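Local coordinates for protein C-domain type II peptide synthetase (Streptomyces globisporus, PDB 4ZXW) that is a condensation-domain protein of the CoA-acyltransferase clan, probably a free-standing (type II) component of a peptide synthetase system, at residues M45-G50 and V152-H157; V49-L54 and S391-R396; A223-L228 and T290-S295. All coordinates share one frame; numbering follows the deposited sequence.

Contact 1: M45-G50 and V152-H157; sequences MYHIVG and VLIAHH. With GLC (alpha-D-glucopyranose), chain C; 4T7 ((1R)-1-(naphthalen-2-yl)ethane-1,2-diol), chain E.
Tyr46 and His157 meet where strand 47-55 begins and its antiparallel neighbour 148-156 ends: His157 CB sits over one face of the tyrosine ring, 3.7 Å from the centroid of Tyr46, a CH-pi contact. With CG of Tyr46 anti to the backbone N (chi1 -176°), the phenol crosses His157 at a slant, the rings slid apart with little overlap, while its edge turns toward the face of His156, whose ring plane is at 63° to its own. Tyr46 O lies 3.2 Å above the plane of the His156 ring, over its centre. It is not bonded there; it accepts instead a hydrogen bond of 2.8 Å from His157 N. Packing is dense farther along too. Ile154 CD1 stands 3.6 Å from the centroid of the His47 ring, only 12° off its normal, and Met45 O covers the opposite face. Val49 CG1 touches Ile154 CG1 at 3.6 Å, and four backbone bonds link Ile48 with Ala155 and Gly50 with Leu153. On the ligand side, water and ligand atoms take over from protein packing: a water joins Tyr46 OH (2.6 Å) to His157 O, and His157 NE2 is hydrogen-bonded to OAA of the naphthyl diol at 2.9 Å. Glucose O3 takes the N-H of Val49. His157 ND1 is bonded to Ala160 O, which, with the bond at NE2, would limit the ring's rotation. His156 and His157 open the HHxxxD signature of condensation domains. Helix 162-179 covers the face bearing Ile48, Leu153 and Ala155, helix 110-126 lies against Val49 and Val152, and strand 137-143 flanks 148-156.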
loop_
_atom_site.group_PDB
_atom_site.type_symbol
_atom_site.label_atom_id
_atom_site.label_comp_id
_atom_site.label_asym_id
_atom_site.label_seq_id
_atom_site.Cartn_x
_atom_site.Cartn_y
_atom_site.Cartn_z
ATOM N N MET A 45 -9.832 -0.834 11.422
ATOM C CA MET A 45 -8.664 0.021 11.188
ATOM C C MET A 45 -7.856 -0.377 9.957
ATOM O O MET A 45 -6.878 0.296 9.625
ATOM C CB MET A 45 -7.758 0.039 12.420
ATOM C CG MET A 45 -8.447 0.683 13.644
ATOM S SD MET A 45 -8.960 2.386 13.348
ATOM C CE MET A 45 -7.342 3.175 13.209
ATOM N N TYR A 46 -8.279 -1.423 9.250
ATOM C CA TYR A 46 -7.516 -1.862 8.079
ATOM C C TYR A 46 -8.075 -1.105 6.866
ATOM O O TYR A 46 -8.891 -1.611 6.086
ATOM C CB TYR A 46 -7.583 -3.391 7.893
ATOM C CG TYR A 46 -6.733 -3.900 6.759
ATOM C CD1 TYR A 46 -5.342 -3.879 6.849
ATOM C CD2 TYR A 46 -7.299 -4.409 5.600
ATOM C CE1 TYR A 46 -4.549 -4.322 5.825
ATOM C CE2 TYR A 46 -6.457 -4.894 4.538
ATOM C CZ TYR A 46 -5.093 -4.838 4.672
ATOM O OH TYR A 46 -4.226 -5.274 3.647
ATOM N N HIS A 47 -7.651 0.133 6.733
ATOM C CA HIS A 47 -8.159 0.980 5.652
ATOM C C HIS A 47 -7.000 1.675 4.951
ATOM O O HIS A 47 -5.849 1.599 5.394
ATOM C CB HIS A 47 -9.181 2.015 6.176
ATOM C CG HIS A 47 -8.808 2.646 7.491
ATOM N ND1 HIS A 47 -7.569 3.197 7.735
ATOM C CD2 HIS A 47 -9.520 2.814 8.636
ATOM C CE1 HIS A 47 -7.530 3.675 8.967
ATOM N NE2 HIS A 47 -8.700 3.453 9.535
ATOM N N ILE A 48 -7.326 2.343 3.847
ATOM C CA ILE A 48 -6.346 3.047 3.036
ATOM C C ILE A 48 -6.967 4.423 2.771
ATOM O O ILE A 48 -8.183 4.518 2.573
ATOM C CB ILE A 48 -6.021 2.263 1.759
ATOM C CG1 ILE A 48 -5.016 3.022 0.891
ATOM C CG2 ILE A 48 -7.303 1.989 0.963
ATOM C CD1 ILE A 48 -4.475 2.203 -0.273
ATOM N N VAL A 49 -6.150 5.483 2.838
ATOM C CA VAL A 49 -6.592 6.842 2.518
ATOM C C VAL A 49 -5.920 7.394 1.252
ATOM O O VAL A 49 -4.825 6.993 0.882
ATOM C CB VAL A 49 -6.333 7.814 3.692
ATOM C CG1 VAL A 49 -6.990 7.306 4.928
ATOM C CG2 VAL A 49 -4.847 7.955 3.945
ATOM N N GLY A 50 -6.613 8.327 0.616
ATOM C CA GLY A 50 -6.073 9.152 -0.442
ATOM C C GLY A 50 -6.548 10.588 -0.225
ATOM O O GLY A 50 -7.715 10.834 0.120
ATOM N N VAL A 152 -10.363 14.068 1.224
ATOM C CA VAL A 152 -9.875 12.846 1.822
ATOM C C VAL A 152 -10.858 11.705 1.605
ATOM O O VAL A 152 -12.036 11.786 1.970
ATOM C CB VAL A 152 -9.624 13.036 3.297
ATOM C CG1 VAL A 152 -9.039 11.762 3.893
ATOM C CG2 VAL A 152 -8.668 14.209 3.521
ATOM N N LEU A 153 -10.361 10.648 0.990
ATOM C CA LEU A 153 -11.115 9.423 0.833
ATOM C C LEU A 153 -10.450 8.336 1.659
ATOM O O LEU A 153 -9.212 8.219 1.705
ATOM C CB LEU A 153 -11.180 8.997 -0.631
ATOM C CG LEU A 153 -11.697 10.090 -1.575
ATOM C CD1 LEU A 153 -11.680 9.511 -2.968
ATOM C CD2 LEU A 153 -13.095 10.517 -1.221
ATOM N N ILE A 154 -11.292 7.543 2.302
ATOM C CA ILE A 154 -10.818 6.421 3.090
ATOM C C ILE A 154 -11.705 5.226 2.733
ATOM O O ILE A 154 -12.899 5.368 2.542
ATOM C CB ILE A 154 -10.806 6.760 4.583
ATOM C CG1 ILE A 154 -10.190 5.626 5.376
ATOM C CG2 ILE A 154 -12.236 7.066 5.107
ATOM C CD1 ILE A 154 -10.044 5.918 6.842
ATOM N N ALA A 155 -11.076 4.077 2.518
ATOM C CA ALA A 155 -11.761 2.891 2.029
ATOM C C ALA A 155 -11.239 1.673 2.781
ATOM O O ALA A 155 -10.077 1.656 3.168
ATOM C CB ALA A 155 -11.536 2.711 0.528
ATOM N N HIS A 156 -12.072 0.671 3.034
ATOM C CA HIS A 156 -11.524 -0.521 3.693
ATOM C C HIS A 156 -10.514 -1.149 2.749
ATOM O O HIS A 156 -10.731 -1.247 1.529
ATOM C CB HIS A 156 -12.591 -1.539 4.095
ATOM C CG HIS A 156 -12.149 -2.432 5.215
ATOM N ND1 HIS A 156 -11.482 -3.620 5.008
ATOM C CD2 HIS A 156 -12.221 -2.274 6.559
ATOM C CE1 HIS A 156 -11.163 -4.152 6.170
ATOM N NE2 HIS A 156 -11.608 -3.358 7.130
ATOM N N HIS A 157 -9.388 -1.557 3.305
ATOM C CA HIS A 157 -8.253 -1.940 2.459
ATOM C C HIS A 157 -8.477 -3.358 1.881
ATOM O O HIS A 157 -7.723 -3.803 1.031
ATOM C CB HIS A 157 -6.960 -1.799 3.280
ATOM C CG HIS A 157 -5.688 -1.913 2.501
ATOM N ND1 HIS A 157 -5.623 -1.792 1.124
ATOM C CD2 HIS A 157 -4.416 -2.100 2.920
ATOM C CE1 HIS A 157 -4.368 -1.923 0.734
ATOM N NE2 HIS A 157 -3.613 -2.108 1.806
HETATM C C1 GLC C . -0.411 5.630 1.373
HETATM C C2 GLC C . -1.847 5.470 1.859
HETATM C C3 GLC C . -1.941 4.948 3.287
HETATM C C4 GLC C . -1.111 3.683 3.400
HETATM C C5 GLC C . 0.324 3.933 2.910
HETATM C C6 GLC C . 1.120 2.622 2.996
HETATM O O2 GLC C . -2.497 6.731 1.820
HETATM O O3 GLC C . -3.318 4.639 3.544
HETATM O O4 GLC C . -1.110 3.247 4.767
HETATM O O5 GLC C . 0.338 4.439 1.560
HETATM O O6 GLC C . 0.598 1.720 2.016
HETATM C CAI 4T7 E . 1.002 -5.190 5.197
HETATM C CAM 4T7 E . 1.524 -6.329 5.827
HETATM C CAG 4T7 E . 2.761 -6.271 6.465
HETATM C CAD 4T7 E . 3.276 -7.394 7.125
HETATM C CAC 4T7 E . 2.551 -8.587 7.157
HETATM C CAF 4T7 E . 1.308 -8.645 6.522
HETATM C CAL 4T7 E . 0.788 -7.509 5.875
HETATM C CAH 4T7 E . -0.456 -7.551 5.239
HETATM C CAE 4T7 E . -0.943 -6.420 4.587
HETATM C CAK 4T7 E . -0.244 -5.212 4.560
HETATM C CAN 4T7 E . -0.807 -4.056 3.870
HETATM O OAB 4T7 E . -0.637 -2.790 4.557
HETATM C CAJ 4T7 E . -0.232 -3.876 2.452
HETATM O OAA 4T7 E . -0.814 -2.731 1.800
HETATM O O HOH W 1 -5.251 -5.212 1.273
#

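Contact 2: V49-L54 and S391-R396; sequences VGAWRL and SKIWER. With FRU (beta-D-fructofuranose), chain B; GLC (alpha-D-glucopyranose), chain C.
Trp52 and Lys392 form an antiparallel, non-hydrogen-bonded pair, joining strand 47-55 to strand 388-392 in the mixed sheet of this condensation domain. The lysine chain lies across the indole. Its CB is 3.9 Å from NE1 of Trp52, and a bend at chi2 (52°) carries the chain on over the ring face. CG stays near Ala51 O, and CD rides above the five-membered ring of Trp52, 21° off its normal, as a CH-pi contact. The same CD is close to a backbone oxygen, 3.1 Å from Ala51 O. CE spans from CZ2 of Trp52 to the alpha carbon of Gly50, and the second bend, at chi4, sends NZ away toward Trp394. There Lys392 NZ stands 3.3 Å above the plane of the Trp394 indole, offset toward the rim. NZ is far from Trp52, so any cation-pi attraction to that ring is weak at most. Backbone bonds fix the pairing: Ile393 N reaches Ala51 O at 2.7 Å, while Arg53 and Ser391 exchange two. Ile393 CD1 touches Ala51 CB on the other face. Arg396 points NH1 at fructose O3 and O1 by weak bonds, with NH2 held by Asn122 and Glu125. A single water has four partners: it accepts from Ala51 N at 3.1 Å and weakly from Lys392 NZ, and donates to Ile393 O at 2.6 Å. The fourth is fructose O1, hydrogen-bonded to the water oxygen at 3.0 Å.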
loop_
_atom_site.group_PDB
_atom_site.type_symbol
_atom_site.label_atom_id
_atom_site.label_comp_id
_atom_site.label_asym_id
_atom_site.label_seq_id
_atom_site.Cartn_x
_atom_site.Cartn_y
_atom_site.Cartn_z
ATOM N N VAL A 49 -6.150 5.483 2.838
ATOM C CA VAL A 49 -6.592 6.842 2.518
ATOM C C VAL A 49 -5.920 7.394 1.252
ATOM O O VAL A 49 -4.825 6.993 0.882
ATOM C CB VAL A 49 -6.333 7.814 3.692
ATOM C CG1 VAL A 49 -6.990 7.306 4.928
ATOM C CG2 VAL A 49 -4.847 7.955 3.945
ATOM N N GLY A 50 -6.613 8.327 0.616
ATOM C CA GLY A 50 -6.073 9.152 -0.442
ATOM C C GLY A 50 -6.548 10.588 -0.225
ATOM O O GLY A 50 -7.715 10.834 0.120
ATOM N N ALA A 51 -5.616 11.521 -0.362
ATOM C CA ALA A 51 -5.891 12.937 -0.225
ATOM C C ALA A 51 -5.502 13.684 -1.504
ATOM O O ALA A 51 -4.409 13.486 -2.052
ATOM C CB ALA A 51 -5.159 13.494 0.953
ATOM N N TRP A 52 -6.416 14.513 -1.977
ATOM C CA TRP A 52 -6.209 15.339 -3.147
ATOM C C TRP A 52 -6.439 16.796 -2.823
ATOM O O TRP A 52 -7.348 17.143 -2.096
ATOM C CB TRP A 52 -7.146 14.935 -4.263
ATOM C CG TRP A 52 -6.820 13.637 -4.863
ATOM C CD1 TRP A 52 -6.157 13.431 -6.013
ATOM C CD2 TRP A 52 -7.151 12.347 -4.344
ATOM N NE1 TRP A 52 -6.057 12.101 -6.258
ATOM C CE2 TRP A 52 -6.653 11.408 -5.239
ATOM C CE3 TRP A 52 -7.811 11.896 -3.199
ATOM C CZ2 TRP A 52 -6.785 10.028 -5.033
ATOM C CZ3 TRP A 52 -7.949 10.518 -2.999
ATOM C CH2 TRP A 52 -7.442 9.613 -3.900
ATOM N N ARG A 53 -5.589 17.639 -3.378
ATOM C CA ARG A 53 -5.728 19.063 -3.275
ATOM C C ARG A 53 -6.642 19.427 -4.436
ATOM O O ARG A 53 -6.404 19.011 -5.568
ATOM C CB ARG A 53 -4.352 19.735 -3.366
ATOM C CG ARG A 53 -4.277 21.231 -3.019
ATOM C CD ARG A 53 -4.428 21.420 -1.525
ATOM N NE ARG A 53 -4.396 22.832 -1.149
ATOM C CZ ARG A 53 -3.294 23.503 -0.838
ATOM N NH1 ARG A 53 -3.377 24.777 -0.499
ATOM N NH2 ARG A 53 -2.118 22.905 -0.842
ATOM N N LEU A 54 -7.717 20.128 -4.136
ATOM C CA LEU A 54 -8.699 20.555 -5.138
ATOM C C LEU A 54 -8.636 22.065 -5.339
ATOM O O LEU A 54 -8.699 22.807 -4.360
ATOM C CB LEU A 54 -10.114 20.165 -4.703
ATOM C CG LEU A 54 -10.391 18.697 -4.420
ATOM C CD1 LEU A 54 -11.907 18.484 -4.314
ATOM C CD2 LEU A 54 -9.798 17.811 -5.491
ATOM N N SER A 391 -4.760 17.384 -7.621
ATOM C CA SER A 391 -3.538 16.642 -7.584
ATOM C C SER A 391 -3.376 15.861 -6.273
ATOM O O SER A 391 -3.803 16.285 -5.207
ATOM C CB SER A 391 -2.379 17.596 -7.822
ATOM O OG SER A 391 -2.334 18.540 -6.808
ATOM N N LYS A 392 -2.760 14.690 -6.378
ATOM C CA LYS A 392 -2.638 13.793 -5.262
ATOM C C LYS A 392 -1.630 14.339 -4.265
ATOM O O LYS A 392 -0.615 14.900 -4.642
ATOM C CB LYS A 392 -2.236 12.394 -5.771
ATOM C CG LYS A 392 -2.077 11.311 -4.726
ATOM C CD LYS A 392 -3.267 11.181 -3.818
ATOM C CE LYS A 392 -3.454 9.767 -3.288
ATOM N NZ LYS A 392 -2.202 9.072 -2.887
ATOM N N ILE A 393 -1.905 14.134 -2.986
ATOM C CA ILE A 393 -0.960 14.474 -1.945
ATOM C C ILE A 393 -0.192 13.203 -1.575
ATOM O O ILE A 393 -0.787 12.257 -1.076
ATOM C CB ILE A 393 -1.676 15.078 -0.742
ATOM C CG1 ILE A 393 -2.248 16.440 -1.117
ATOM C CG2 ILE A 393 -0.730 15.274 0.426
ATOM C CD1 ILE A 393 -3.253 16.957 -0.112
ATOM N N TRP A 394 1.116 13.170 -1.853
ATOM C CA TRP A 394 1.944 12.007 -1.497
ATOM C C TRP A 394 2.793 12.253 -0.276
ATOM O O TRP A 394 2.923 11.375 0.583
ATOM C CB TRP A 394 2.874 11.597 -2.643
ATOM C CG TRP A 394 2.158 10.899 -3.716
ATOM C CD1 TRP A 394 1.910 11.368 -4.976
ATOM C CD2 TRP A 394 1.573 9.590 -3.647
ATOM N NE1 TRP A 394 1.204 10.434 -5.696
ATOM C CE2 TRP A 394 0.983 9.334 -4.906
ATOM C CE3 TRP A 394 1.490 8.608 -2.641
ATOM C CZ2 TRP A 394 0.313 8.146 -5.190
ATOM C CZ3 TRP A 394 0.826 7.415 -2.925
ATOM C CH2 TRP A 394 0.243 7.198 -4.189
ATOM N N GLU A 395 3.397 13.429 -0.231
ATOM C CA GLU A 395 4.330 13.786 0.824
ATOM C C GLU A 395 3.547 14.163 2.071
ATOM O O GLU A 395 2.898 15.196 2.095
ATOM C CB GLU A 395 5.204 14.952 0.384
ATOM C CG GLU A 395 6.694 14.685 0.455
ATOM C CD GLU A 395 7.497 15.879 -0.032
ATOM O OE1 GLU A 395 8.536 15.683 -0.707
ATOM O OE2 GLU A 395 7.070 17.019 0.263
ATOM N N ARG A 396 3.543 13.297 3.071
ATOM C CA ARG A 396 2.991 13.647 4.369
ATOM C C ARG A 396 4.142 13.597 5.309
ATOM O O ARG A 396 4.834 12.591 5.377
ATOM C CB ARG A 396 1.904 12.676 4.824
ATOM C CG ARG A 396 0.768 12.570 3.885
ATOM C CD ARG A 396 -0.040 11.338 4.164
ATOM N NE ARG A 396 -0.674 11.281 5.475
ATOM C CZ ARG A 396 -1.311 10.195 5.918
ATOM N NH1 ARG A 396 -1.343 9.091 5.171
ATOM N NH2 ARG A 396 -1.904 10.192 7.113
HETATM C C1 FRU B . 0.006 8.796 1.042
HETATM C C2 FRU B . 0.902 7.675 1.579
HETATM C C3 FRU B . 1.814 8.072 2.733
HETATM C C4 FRU B . 3.155 7.304 2.617
HETATM C C5 FRU B . 3.199 7.112 1.105
HETATM C C6 FRU B . 3.831 5.757 0.788
HETATM O O1 FRU B . -1.167 8.993 1.822
HETATM O O2 FRU B . 0.149 6.631 2.186
HETATM O O3 FRU B . 1.237 8.543 3.961
HETATM O O4 FRU B . 4.319 7.933 3.150
HETATM O O5 FRU B . 1.837 7.182 0.599
HETATM O O6 FRU B . 3.048 4.692 1.384
HETATM C C1 GLC C . -0.411 5.630 1.373
HETATM C C2 GLC C . -1.847 5.470 1.859
HETATM C C3 GLC C . -1.941 4.948 3.287
HETATM C C4 GLC C . -1.111 3.683 3.400
HETATM C C5 GLC C . 0.324 3.933 2.910
HETATM C C6 GLC C . 1.120 2.622 2.996
HETATM O O2 GLC C . -2.497 6.731 1.820
HETATM O O3 GLC C . -3.318 4.639 3.544
HETATM O O4 GLC C . -1.110 3.247 4.767
HETATM O O5 GLC C . 0.338 4.439 1.560
HETATM O O6 GLC C . 0.598 1.720 2.016
HETATM O O HOH W 2 -2.657 10.743 -0.128
#

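Contact 3: A223-L228 and T290-S295; sequences ARIIGL and TVPTFS. With 4T7 ((1R)-1-(naphthalen-2-yl)ethane-1,2-diol), chain E.
Thr290 O takes the one conventional hydrogen bond between segments 223-228 and 290-295, from Ile226 N at 2.9 Å with an N-H...O angle of 169°. A CA-H...O contact of 3.5 Å from Ile225 CA reaches the same oxygen, so two neighbouring residues converge on it. Around this polar point the packing is apolar. Ile225 has CG1 beside the backbone N (chi1 -67°), which sets its CG2 anti to that N and aims the branch at the proline, CG2 to Pro292 CD being 3.6 Å. CG1 meets Thr290 CG2, the two side chains crossing at about a right angle. The CG2 of Ile226 meets a different residue, Val291, CG2 to CG2 at 3.8 Å. Thr290 CB rests 3.7 Å from Arg224 O, and its OG1 lies beside the methyl of Ala223. Arg224 points away from strand 288-295 and is exposed and poorly ordered. Farther along the strand Phe294 CE2 comes within 3.2 Å of CAJ of the naphthyl diol, so one strand carries both the packing and a ligand contact. The contact joins the run into strand 227-229 to strand 288-295, which pairs with 312-319 and, through Pro292, bonds to Phe371 of strand 366-373; Ile225 packs on Ile368 of that strand, while helix 268-284 abuts Val291 and Leu228.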
loop_
_atom_site.group_PDB
_atom_site.type_symbol
_atom_site.label_atom_id
_atom_site.label_comp_id
_atom_site.label_asym_id
_atom_site.label_seq_id
_atom_site.Cartn_x
_atom_site.Cartn_y
_atom_site.Cartn_z
ATOM N N ALA A 223 14.293 -21.422 2.543
ATOM C CA ALA A 223 14.127 -19.990 2.733
ATOM C C ALA A 223 13.220 -19.714 3.939
ATOM O O ALA A 223 12.290 -20.488 4.205
ATOM C CB ALA A 223 13.557 -19.366 1.502
ATOM N N ARG A 224 13.550 -18.649 4.678
ATOM C CA ARG A 224 12.728 -18.105 5.765
ATOM C C ARG A 224 12.653 -16.598 5.591
ATOM O O ARG A 224 13.697 -15.928 5.493
ATOM C CB ARG A 224 13.326 -18.400 7.150
ATOM C CG ARG A 224 13.456 -19.850 7.519
ATOM C CD ARG A 224 12.137 -20.425 7.987
ATOM N NE ARG A 224 12.281 -21.795 8.482
ATOM C CZ ARG A 224 12.491 -22.860 7.710
ATOM N NH1 ARG A 224 12.596 -22.735 6.394
ATOM N NH2 ARG A 224 12.608 -24.058 8.258
ATOM N N ILE A 225 11.451 -16.035 5.572
ATOM C CA ILE A 225 11.366 -14.580 5.547
ATOM C C ILE A 225 12.077 -14.068 6.764
ATOM O O ILE A 225 11.895 -14.585 7.836
ATOM C CB ILE A 225 9.947 -14.092 5.492
ATOM C CG1 ILE A 225 9.359 -14.488 4.136
ATOM C CG2 ILE A 225 9.906 -12.552 5.698
ATOM C CD1 ILE A 225 7.878 -14.205 4.019
ATOM N N ILE A 226 12.906 -13.052 6.583
ATOM C CA ILE A 226 13.702 -12.540 7.672
ATOM C C ILE A 226 12.829 -11.884 8.740
ATOM O O ILE A 226 11.957 -11.043 8.447
ATOM C CB ILE A 226 14.757 -11.577 7.140
ATOM C CG1 ILE A 226 15.880 -11.426 8.146
ATOM C CG2 ILE A 226 14.181 -10.238 6.857
ATOM C CD1 ILE A 226 17.167 -11.122 7.476
ATOM N N GLY A 227 13.060 -12.293 9.986
ATOM C CA GLY A 227 12.357 -11.723 11.122
ATOM C C GLY A 227 13.153 -10.643 11.812
ATOM O O GLY A 227 14.354 -10.747 11.985
ATOM N N LEU A 228 12.468 -9.586 12.203
ATOM C CA LEU A 228 13.087 -8.532 12.980
ATOM C C LEU A 228 12.742 -8.748 14.441
ATOM O O LEU A 228 11.572 -9.006 14.771
ATOM C CB LEU A 228 12.595 -7.157 12.519
ATOM C CG LEU A 228 12.734 -6.829 11.038
ATOM C CD1 LEU A 228 11.881 -5.676 10.710
ATOM C CD2 LEU A 228 14.152 -6.496 10.716
ATOM N N THR A 290 15.600 -13.187 2.588
ATOM C CA THR A 290 14.289 -13.209 1.944
ATOM C C THR A 290 13.406 -12.150 2.584
ATOM O O THR A 290 13.244 -12.135 3.805
ATOM C CB THR A 290 13.622 -14.578 2.049
ATOM O OG1 THR A 290 14.485 -15.547 1.458
ATOM C CG2 THR A 290 12.283 -14.598 1.319
ATOM N N VAL A 291 12.873 -11.269 1.732
ATOM C CA VAL A 291 12.030 -10.155 2.131
ATOM C C VAL A 291 10.892 -10.006 1.134
ATOM O O VAL A 291 11.130 -9.812 -0.048
ATOM C CB VAL A 291 12.805 -8.822 2.217
ATOM C CG1 VAL A 291 11.827 -7.637 2.374
ATOM C CG2 VAL A 291 13.774 -8.847 3.373
ATOM N N PRO A 292 9.644 -10.063 1.618
ATOM C CA PRO A 292 8.523 -9.913 0.698
ATOM C C PRO A 292 8.296 -8.457 0.329
ATOM O O PRO A 292 8.655 -7.532 1.070
ATOM C CB PRO A 292 7.340 -10.472 1.491
ATOM C CG PRO A 292 7.700 -10.194 2.910
ATOM C CD PRO A 292 9.205 -10.281 3.002
ATOM N N THR A 293 7.767 -8.268 -0.867
ATOM C CA THR A 293 7.238 -6.995 -1.264
ATOM C C THR A 293 5.764 -7.241 -1.580
ATOM O O THR A 293 5.277 -8.359 -1.464
ATOM C CB THR A 293 8.012 -6.393 -2.486
ATOM O OG1 THR A 293 7.597 -5.035 -2.736
ATOM C CG2 THR A 293 7.800 -7.212 -3.714
ATOM N N PHE A 294 5.049 -6.175 -1.914
ATOM C CA PHE A 294 3.761 -6.297 -2.568
ATOM C C PHE A 294 3.888 -5.864 -4.007
ATOM O O PHE A 294 4.289 -4.747 -4.257
ATOM C CB PHE A 294 2.710 -5.441 -1.863
ATOM C CG PHE A 294 2.150 -6.072 -0.657
ATOM C CD1 PHE A 294 1.307 -7.178 -0.764
ATOM C CD2 PHE A 294 2.455 -5.574 0.599
ATOM C CE1 PHE A 294 0.739 -7.756 0.374
ATOM C CE2 PHE A 294 1.907 -6.166 1.748
ATOM C CZ PHE A 294 1.048 -7.262 1.628
ATOM N N SER A 295 3.610 -6.762 -4.949
ATOM C CA SER A 295 3.494 -6.347 -6.330
ATOM C C SER A 295 2.123 -5.703 -6.509
ATOM O O SER A 295 1.268 -5.828 -5.639
ATOM C CB SER A 295 3.671 -7.536 -7.288
ATOM O OG SER A 295 2.452 -8.233 -7.408
HETATM C CAI 4T7 E . 1.002 -5.190 5.197
HETATM C CAM 4T7 E . 1.524 -6.329 5.827
HETATM C CAG 4T7 E . 2.761 -6.271 6.465
HETATM C CAD 4T7 E . 3.276 -7.394 7.125
HETATM C CAC 4T7 E . 2.551 -8.587 7.157
HETATM C CAF 4T7 E . 1.308 -8.645 6.522
HETATM C CAL 4T7 E . 0.788 -7.509 5.875
HETATM C CAH 4T7 E . -0.456 -7.551 5.239
HETATM C CAE 4T7 E . -0.943 -6.420 4.587
HETATM C CAK 4T7 E . -0.244 -5.212 4.560
HETATM C CAN 4T7 E . -0.807 -4.056 3.870
HETATM O OAB 4T7 E . -0.637 -2.790 4.557
HETATM C CAJ 4T7 E . -0.232 -3.876 2.452
HETATM O OAA 4T7 E . -0.814 -2.731 1.800
#

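Overall arrangement
Contacts 1 and 2 share strand 47-55 and lie on either side of it in one sheet, meeting where Leu153 CD1 packs on Trp52 CZ3 at 3.9 Å; both also border the glucose. Contact 1 is fully buried and relies on rings and a backbone ladder, whereas contact 2 is partly buried and adds charged side chains and fructose. Contact 3 is buried as well, but smaller and almost wholly aliphatic, with a single conventional bond. Its centre is about 25 Å from that of contact 1, and it lies across the chain's centre from contact 2. The naphthyl diol spans the gap, touching His157 of contact 1 and Phe294 of contact 3.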